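Local coordinates for BH2358 protein (Bacillus halodurans C-125, PDB 2RBD), which is of unknown function but is a putative spore coat protein, built as a helical bundle of a family related to ferritins, at residues N8-E12 with I126-V130; Y25-N30 with E62-E67; L32-R37 with A55-Q60. All coordinates share one frame; numbering follows the deposited sequence.

Interaction 1 (N8-E12 with I126-V130); sequences NPQDE and IREDV
Arg127 reaches from the N-cap of helix 128-155 into the short 3-10 turn at residues 9-11, which precedes helix 16-42. Its NH1 donates to Glu12 O at 2.9 Å, a bent bond (137°) whose acceptor is tilted from the guanidinium plane, although the donor lies almost on the line of the carbonyl. A bend at chi3 (67°) folds the end of the arginine across the turn, bringing CD to 3.2 Å from Pro9 O and laying one guanidinium face against Gln10 CA. The other two nitrogens are taken by Asp129 in a side-on salt bridge: NE points straight at OD1, while NH2 meets OD2 at 2.8 Å, and both oxygens lie in the guanidinium plane. That pair is covered by the turn, since Pro9 CB sits 3.6 Å from Asp129 OD1 and Gln10 CG is 3.5 Å from Asp129 OD2, although Pro9 and Gln10 are poorly ordered. The Glu12 side chain runs alongside the arginine the other way, OE1 3.3 Å from Arg127 CG, and accepts from a water that in turn accepts from Glu128 N. Glu18 OE2 takes the backbone N-H of Arg127, and Asn73 OD1 is a second acceptor for NH1. All three nitrogens of the buried guanidinium thus donate, and its charge is probably offset chiefly by Asp129; the Glu12 carboxylate is more distant and makes no salt bridge.

Interaction 2 (Y25-N30 with E62-E67); sequences YLSTNN and ENHQLE. With PG4 (tetraethylene glycol), chain C.
Tyr25, Asn29, Glu62 and Asn63 form a buried polar network between two antiparallel helices of the four-helix bundle, 16-42 and 46-72. The short segments run at 146° to each other with their axes 10.1 Å apart. At the tight end Glu62 OE1 is gripped by two donors. Asn29 ND2 donates at 3.0 Å to the anti lone pair of Glu62 OE1, which lies in the amide plane of the asparagine, whereas Tyr25 OH, 2.9 Å from Glu62 OE1, comes from above the carboxylate plane. The second N-H of Asn29 goes to Asn63 OD1, which it meets from above the carbonyl plane, so both amide protons are used and the amide can hardly turn. Leu66 CD1 packs 3.6 Å from Tyr25 CD1 near the ring edge, and Leu26 CD1 rests against the Asn63 amide. Phe134 of helix 128-155 adds an edge-to-face contact to the tyrosine. The opposite margin of the contact is more loosely joined: Leu26 CD2 meets Glu67 CG at 3.6 Å, but beyond it the polar ends of Asn30 and Glu67 are linked through two waters, both bound to Glu67 OE2. On the network side, a tetraethylene glycol, probably from the crystallisation liquor, arches from Asn29 toward Glu62 and is also hydrogen-bonded to Lys141. Its O5 comes unusually close to Glu62 OE2, so the details of that bond are doubtful. At its other end O1 lies over the centre of the Tyr25 ring and donates to Asn29 OD1 at 2.8 Å.

Interaction 3 (L32-R37 with A55-Q60); sequences LINGYR and AIQAMQ
Segments 32-37 and 55-60 run almost antiparallel, at 162°, with their axes 9.7 Å apart, in the helical hairpin that forms half of the four-helix bundle. The backbones come nearest at Ile33 and Ile56, whose CA atoms are 5.5 Å apart. Met59, a selenomethionine, fills the interface. Its SE lies 3.7 Å from Leu32 CB, and a bend at chi3 (-71°) turns CE back toward helix 16-42, where it touches Ile33 CG1 and approaches Tyr36 CD2 at 3.5 Å. SE itself stands 5.4 Å from the centroid of the Tyr36 ring, oblique to it, a Met-aromatic contact. The two isoleucines cross with CG2 facing CG2 at 4.2 Å, while Ile33 CD1 continues along the selenomethionine to Gln60 CG. With an alanine in place of Ile33, Met59 CE, Gln60 CG and Ile56 CG2 would probably each lose one apolar contact, opening a gap between the helices. Ile56 spans the next turn, its CG1 against Tyr36 CB and its CD1 against Arg37 CG. The extended arginine carries its guanidinium to Gln60, but NH2 and NE2 are both donors and make no hydrogen bond; Asp83 offers Arg37 a long, weak ion pair instead. Tyr36 OH is bonded to Asp110 of helix 100-124, tying the hairpin to a third helix. At the ring's edge, close to its plane, Ala55 CB packs 4.0 Å from Tyr36 CE2.

Interactions 2 and 3 are consecutive layers of one helix pair, 16-42 with 46-72, their centres 10 Å apart. They touch where Asn63 ND2 lies 3.6 Å from Ile33 CD1, so the polar network of interaction 2 gives way directly to the apolar packing of interaction 3. The tetraethylene glycol bonded to Asn29 in interaction 2 also comes about 4 Å from the Leu32 side chain in interaction 3 and may mark a pocket within the bundle. Interaction 1 lies at the surface, its centre 18 Å from that of interaction 2 and 28 Å from that of interaction 3; along the chain it encloses both, joining the N-terminal turn to the start of helix 128-155.

Interaction 1 (N8-E12 with I126-V130)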
# COMPACT_ATOMS: atom_id res chain seq x y z
N ASN A 8 -22.54 -4.19 21.67
CA ASN A 8 -23.07 -3.34 20.56
C ASN A 8 -21.98 -2.42 19.97
O ASN A 8 -21.64 -1.39 20.59
CB ASN A 8 -24.26 -2.51 21.07
CG ASN A 8 -24.88 -1.63 19.99
OD1 ASN A 8 -24.93 -2.00 18.81
ND2 ASN A 8 -25.37 -0.46 20.40
N PRO A 9 -21.45 -2.77 18.76
CA PRO A 9 -20.28 -2.05 18.20
C PRO A 9 -20.56 -0.58 18.05
O PRO A 9 -19.71 0.24 18.34
CB PRO A 9 -20.07 -2.68 16.80
CG PRO A 9 -20.85 -3.91 16.77
CD PRO A 9 -21.94 -3.81 17.83
N GLN A 10 -21.78 -0.28 17.63
CA GLN A 10 -22.18 1.08 17.35
C GLN A 10 -22.47 1.94 18.59
O GLN A 10 -22.80 3.11 18.44
CB GLN A 10 -23.36 1.07 16.38
CG GLN A 10 -23.00 0.43 15.03
CD GLN A 10 -24.02 -0.58 14.56
OE1 GLN A 10 -25.22 -0.30 14.57
NE2 GLN A 10 -23.55 -1.76 14.14
N ASP A 11 -22.34 1.39 19.79
CA ASP A 11 -22.31 2.21 21.01
C ASP A 11 -20.87 2.63 21.41
O ASP A 11 -20.69 3.36 22.38
CB ASP A 11 -22.98 1.46 22.16
N GLU A 12 -19.85 2.19 20.67
CA GLU A 12 -18.45 2.56 20.93
C GLU A 12 -18.11 3.70 19.97
O GLU A 12 -18.63 3.72 18.87
CB GLU A 12 -17.50 1.40 20.64
CG GLU A 12 -17.98 0.04 21.15
CD GLU A 12 -17.24 -1.22 20.55
OE1 GLU A 12 -16.45 -1.15 19.57
OE2 GLU A 12 -17.50 -2.31 21.11
N ILE A 126 -11.14 -1.12 14.58
CA ILE A 126 -11.37 -1.67 15.92
C ILE A 126 -12.84 -1.89 16.13
O ILE A 126 -13.24 -2.89 16.71
CB ILE A 126 -10.79 -0.75 16.99
CG1 ILE A 126 -9.28 -0.67 16.85
CG2 ILE A 126 -11.18 -1.25 18.39
CD1 ILE A 126 -8.57 0.22 17.90
N ARG A 127 -13.68 -1.02 15.57
CA ARG A 127 -15.12 -1.28 15.60
C ARG A 127 -15.48 -2.34 14.59
O ARG A 127 -15.21 -2.20 13.39
CB ARG A 127 -15.92 0.01 15.42
CG ARG A 127 -16.78 0.32 16.64
CD ARG A 127 -17.51 1.61 16.54
NE ARG A 127 -18.54 1.62 15.51
CZ ARG A 127 -19.33 2.66 15.31
NH1 ARG A 127 -19.26 3.73 16.08
NH2 ARG A 127 -20.21 2.62 14.34
N GLU A 128 -16.11 -3.41 15.07
CA GLU A 128 -16.37 -4.58 14.22
C GLU A 128 -17.27 -4.29 13.02
O GLU A 128 -17.14 -4.90 11.96
CB GLU A 128 -16.97 -5.72 15.06
CG GLU A 128 -16.03 -6.27 16.08
CD GLU A 128 -16.69 -7.34 17.02
OE1 GLU A 128 -17.94 -7.39 17.12
OE2 GLU A 128 -15.93 -8.13 17.64
N ASP A 129 -18.22 -3.38 13.19
CA ASP A 129 -19.12 -3.01 12.10
C ASP A 129 -18.39 -2.37 10.92
O ASP A 129 -18.81 -2.54 9.77
CB ASP A 129 -20.26 -2.10 12.59
CG ASP A 129 -19.78 -0.77 13.18
OD1 ASP A 129 -18.86 -0.75 14.02
OD2 ASP A 129 -20.35 0.27 12.79
N VAL A 130 -17.37 -1.58 11.23
CA VAL A 130 -16.56 -0.91 10.18
C VAL A 130 -15.77 -1.97 9.39
O VAL A 130 -15.80 -1.99 8.16
CB VAL A 130 -15.63 0.20 10.75
CG1 VAL A 130 -14.76 0.84 9.64
CG2 VAL A 130 -16.45 1.28 11.52
O HOH W 1 -16.71 -3.56 17.84

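Interaction 2 (Y25-N30 with E62-E67)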
# COMPACT_ATOMS: atom_id res chain seq x y z
N TYR A 25 -12.74 7.57 1.86
CA TYR A 25 -13.32 6.60 0.94
C TYR A 25 -14.59 7.14 0.28
O TYR A 25 -14.85 7.01 -0.91
CB TYR A 25 -13.55 5.28 1.70
CG TYR A 25 -13.92 4.10 0.83
CD1 TYR A 25 -15.23 3.89 0.43
CD2 TYR A 25 -12.95 3.17 0.40
CE1 TYR A 25 -15.57 2.79 -0.31
CE2 TYR A 25 -13.30 2.09 -0.36
CZ TYR A 25 -14.60 1.91 -0.75
OH TYR A 25 -15.01 0.81 -1.49
N LEU A 26 -15.46 7.71 1.09
CA LEU A 26 -16.68 8.34 0.59
C LEU A 26 -16.36 9.49 -0.39
O LEU A 26 -16.96 9.60 -1.43
CB LEU A 26 -17.49 8.85 1.79
CG LEU A 26 -18.76 9.65 1.50
CD1 LEU A 26 -19.72 8.90 0.55
CD2 LEU A 26 -19.46 10.07 2.82
N SER A 27 -15.41 10.35 -0.02
CA SER A 27 -14.99 11.40 -0.93
C SER A 27 -14.43 10.84 -2.25
O SER A 27 -14.73 11.37 -3.33
CB SER A 27 -14.00 12.35 -0.23
OG SER A 27 -13.83 13.55 -0.97
N THR A 28 -13.60 9.80 -2.16
CA THR A 28 -13.07 9.12 -3.35
C THR A 28 -14.22 8.62 -4.24
O THR A 28 -14.24 8.88 -5.46
CB THR A 28 -12.09 8.03 -2.96
OG1 THR A 28 -11.03 8.64 -2.22
CG2 THR A 28 -11.51 7.37 -4.24
N ASN A 29 -15.20 7.95 -3.63
CA ASN A 29 -16.38 7.50 -4.36
C ASN A 29 -17.10 8.68 -5.04
O ASN A 29 -17.50 8.57 -6.20
CB ASN A 29 -17.37 6.74 -3.49
CG ASN A 29 -17.03 5.26 -3.32
OD1 ASN A 29 -16.01 4.80 -3.82
ND2 ASN A 29 -17.89 4.53 -2.61
N ASN A 30 -17.29 9.78 -4.33
CA ASN A 30 -17.97 10.93 -4.93
C ASN A 30 -17.26 11.42 -6.17
O ASN A 30 -17.87 11.77 -7.17
CB ASN A 30 -18.04 12.06 -3.90
CG ASN A 30 -19.03 11.82 -2.78
OD1 ASN A 30 -19.97 11.03 -2.90
ND2 ASN A 30 -18.85 12.58 -1.70
N GLU A 62 -22.55 1.78 -1.71
CA GLU A 62 -21.54 1.94 -0.68
C GLU A 62 -21.74 3.27 0.05
O GLU A 62 -21.72 3.34 1.29
CB GLU A 62 -20.14 1.87 -1.26
CG GLU A 62 -19.76 0.51 -1.80
CD GLU A 62 -18.33 0.47 -2.26
OE1 GLU A 62 -17.66 1.51 -2.37
OE2 GLU A 62 -17.86 -0.64 -2.59
N ASN A 63 -21.94 4.31 -0.74
CA ASN A 63 -22.14 5.65 -0.17
C ASN A 63 -23.33 5.74 0.78
O ASN A 63 -23.24 6.40 1.79
CB ASN A 63 -22.25 6.69 -1.29
CG ASN A 63 -20.92 7.01 -1.93
OD1 ASN A 63 -19.90 6.46 -1.55
ND2 ASN A 63 -20.92 8.00 -2.83
N HIS A 64 -24.40 5.06 0.48
CA HIS A 64 -25.56 5.07 1.38
C HIS A 64 -25.18 4.55 2.77
O HIS A 64 -25.55 5.14 3.81
CB HIS A 64 -26.66 4.22 0.77
CG HIS A 64 -27.99 4.46 1.36
ND1 HIS A 64 -28.52 3.68 2.36
CD2 HIS A 64 -28.93 5.41 1.08
CE1 HIS A 64 -29.72 4.14 2.69
NE2 HIS A 64 -29.99 5.18 1.93
N GLN A 65 -24.41 3.48 2.81
CA GLN A 65 -23.96 2.94 4.06
C GLN A 65 -22.94 3.85 4.78
O GLN A 65 -22.99 4.00 6.02
CB GLN A 65 -23.33 1.58 3.82
CG GLN A 65 -24.31 0.57 3.35
CD GLN A 65 -23.64 -0.76 3.11
OE1 GLN A 65 -22.99 -1.31 4.01
NE2 GLN A 65 -23.76 -1.25 1.86
N LEU A 66 -21.98 4.39 4.02
CA LEU A 66 -20.98 5.28 4.57
C LEU A 66 -21.58 6.56 5.12
O LEU A 66 -21.19 7.01 6.19
CB LEU A 66 -19.94 5.63 3.50
CG LEU A 66 -19.06 4.48 3.03
CD1 LEU A 66 -18.52 4.79 1.60
CD2 LEU A 66 -17.97 4.25 4.00
N GLU A 67 -22.52 7.13 4.38
CA GLU A 67 -23.14 8.37 4.83
C GLU A 67 -23.95 8.12 6.09
O GLU A 67 -23.94 8.94 7.00
CB GLU A 67 -23.96 9.01 3.70
CG GLU A 67 -23.04 9.54 2.58
CD GLU A 67 -23.74 10.30 1.48
OE1 GLU A 67 -24.95 10.04 1.24
OE2 GLU A 67 -23.09 11.18 0.86
O1 PG4 C . -13.37 4.69 -2.89
C1 PG4 C . -12.82 3.47 -3.52
C2 PG4 C . -13.52 3.16 -4.84
O2 PG4 C . -13.33 1.82 -5.30
C3 PG4 C . -12.96 1.81 -6.67
C4 PG4 C . -14.15 1.83 -7.60
O3 PG4 C . -14.82 0.56 -7.53
C5 PG4 C . -15.86 0.51 -8.49
C6 PG4 C . -16.71 -0.73 -8.38
O4 PG4 C . -17.13 -1.03 -7.05
C7 PG4 C . -17.83 -2.28 -7.03
C8 PG4 C . -18.16 -2.84 -5.65
O5 PG4 C . -17.52 -2.08 -4.60
O HOH W 2 -20.78 12.88 0.85
O HOH W 3 -22.38 11.15 -1.68

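Interaction 3 (L32-R37 with A55-Q60)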
# COMPACT_ATOMS: atom_id res chain seq x y z
N LEU A 32 -15.15 9.64 -8.07
CA LEU A 32 -15.22 8.60 -9.12
C LEU A 32 -16.60 8.53 -9.78
O LEU A 32 -16.68 8.40 -10.98
CB LEU A 32 -14.80 7.24 -8.59
CG LEU A 32 -13.33 7.07 -8.17
CD1 LEU A 32 -13.15 5.63 -7.65
CD2 LEU A 32 -12.37 7.33 -9.36
N ILE A 33 -17.67 8.71 -9.01
CA ILE A 33 -18.99 8.81 -9.58
C ILE A 33 -19.04 9.95 -10.62
O ILE A 33 -19.55 9.78 -11.72
CB ILE A 33 -20.04 8.98 -8.49
CG1 ILE A 33 -20.20 7.66 -7.69
CG2 ILE A 33 -21.38 9.35 -9.09
CD1 ILE A 33 -20.99 7.80 -6.40
N ASN A 34 -18.49 11.10 -10.26
CA ASN A 34 -18.48 12.24 -11.17
C ASN A 34 -17.67 11.95 -12.42
O ASN A 34 -18.13 12.19 -13.53
CB ASN A 34 -17.95 13.46 -10.42
CG ASN A 34 -17.77 14.67 -11.33
OD1 ASN A 34 -18.69 15.07 -11.97
ND2 ASN A 34 -16.58 15.21 -11.39
N GLY A 35 -16.47 11.42 -12.26
CA GLY A 35 -15.63 11.08 -13.43
C GLY A 35 -16.24 10.02 -14.32
O GLY A 35 -16.18 10.14 -15.54
N TYR A 36 -16.82 9.01 -13.71
CA TYR A 36 -17.43 7.94 -14.48
C TYR A 36 -18.71 8.43 -15.20
O TYR A 36 -19.00 7.97 -16.28
CB TYR A 36 -17.76 6.74 -13.59
CG TYR A 36 -16.58 5.96 -13.09
CD1 TYR A 36 -15.29 6.46 -13.14
CD2 TYR A 36 -16.78 4.77 -12.43
CE1 TYR A 36 -14.20 5.72 -12.63
CE2 TYR A 36 -15.71 4.04 -11.92
CZ TYR A 36 -14.45 4.51 -12.02
OH TYR A 36 -13.42 3.77 -11.47
N ARG A 37 -19.47 9.33 -14.59
CA ARG A 37 -20.59 9.94 -15.29
C ARG A 37 -20.10 10.71 -16.53
O ARG A 37 -20.74 10.71 -17.59
CB ARG A 37 -21.36 10.81 -14.32
CG ARG A 37 -22.26 9.99 -13.41
CD ARG A 37 -22.88 10.89 -12.35
NE ARG A 37 -24.00 10.23 -11.70
CZ ARG A 37 -24.59 10.71 -10.61
NH1 ARG A 37 -24.11 11.76 -9.98
NH2 ARG A 37 -25.66 10.13 -10.13
N ALA A 55 -20.74 0.24 -11.97
CA ALA A 55 -19.82 0.81 -11.01
C ALA A 55 -20.40 2.00 -10.25
O ALA A 55 -20.22 2.09 -9.03
CB ALA A 55 -18.50 1.20 -11.66
N ILE A 56 -21.03 2.91 -11.00
CA ILE A 56 -21.69 4.08 -10.38
C ILE A 56 -22.72 3.61 -9.37
O ILE A 56 -22.75 4.09 -8.24
CB ILE A 56 -22.32 4.95 -11.45
CG1 ILE A 56 -21.23 5.62 -12.31
CG2 ILE A 56 -23.23 6.02 -10.80
CD1 ILE A 56 -21.72 6.14 -13.68
N GLN A 57 -23.54 2.65 -9.73
CA GLN A 57 -24.59 2.19 -8.83
C GLN A 57 -24.00 1.52 -7.58
O GLN A 57 -24.47 1.72 -6.47
CB GLN A 57 -25.52 1.25 -9.61
CG GLN A 57 -26.84 0.95 -8.94
CD GLN A 57 -27.78 0.09 -9.80
OE1 GLN A 57 -27.93 0.30 -11.02
NE2 GLN A 57 -28.42 -0.87 -9.15
N ALA A 58 -22.95 0.73 -7.78
CA ALA A 58 -22.25 0.06 -6.68
C ALA A 58 -21.67 1.07 -5.69
O ALA A 58 -21.81 0.92 -4.48
CB ALA A 58 -21.17 -0.89 -7.21
N MSE A 59 -21.10 2.14 -6.22
CA MSE A 59 -20.53 3.18 -5.35
C MSE A 59 -21.60 3.96 -4.63
O MSE A 59 -21.43 4.32 -3.46
CB MSE A 59 -19.65 4.10 -6.17
CG MSE A 59 -18.33 3.42 -6.59
SE MSE A 59 -17.03 4.59 -7.39
CE MSE A 59 -17.89 4.92 -9.09
N GLN A 60 -22.71 4.19 -5.31
CA GLN A 60 -23.84 4.83 -4.67
C GLN A 60 -24.37 3.98 -3.52
O GLN A 60 -24.74 4.51 -2.47
CB GLN A 60 -24.93 5.11 -5.70
CG GLN A 60 -24.56 6.29 -6.59
CD GLN A 60 -25.51 6.49 -7.74
OE1 GLN A 60 -26.13 5.55 -8.23
NE2 GLN A 60 -25.59 7.72 -8.19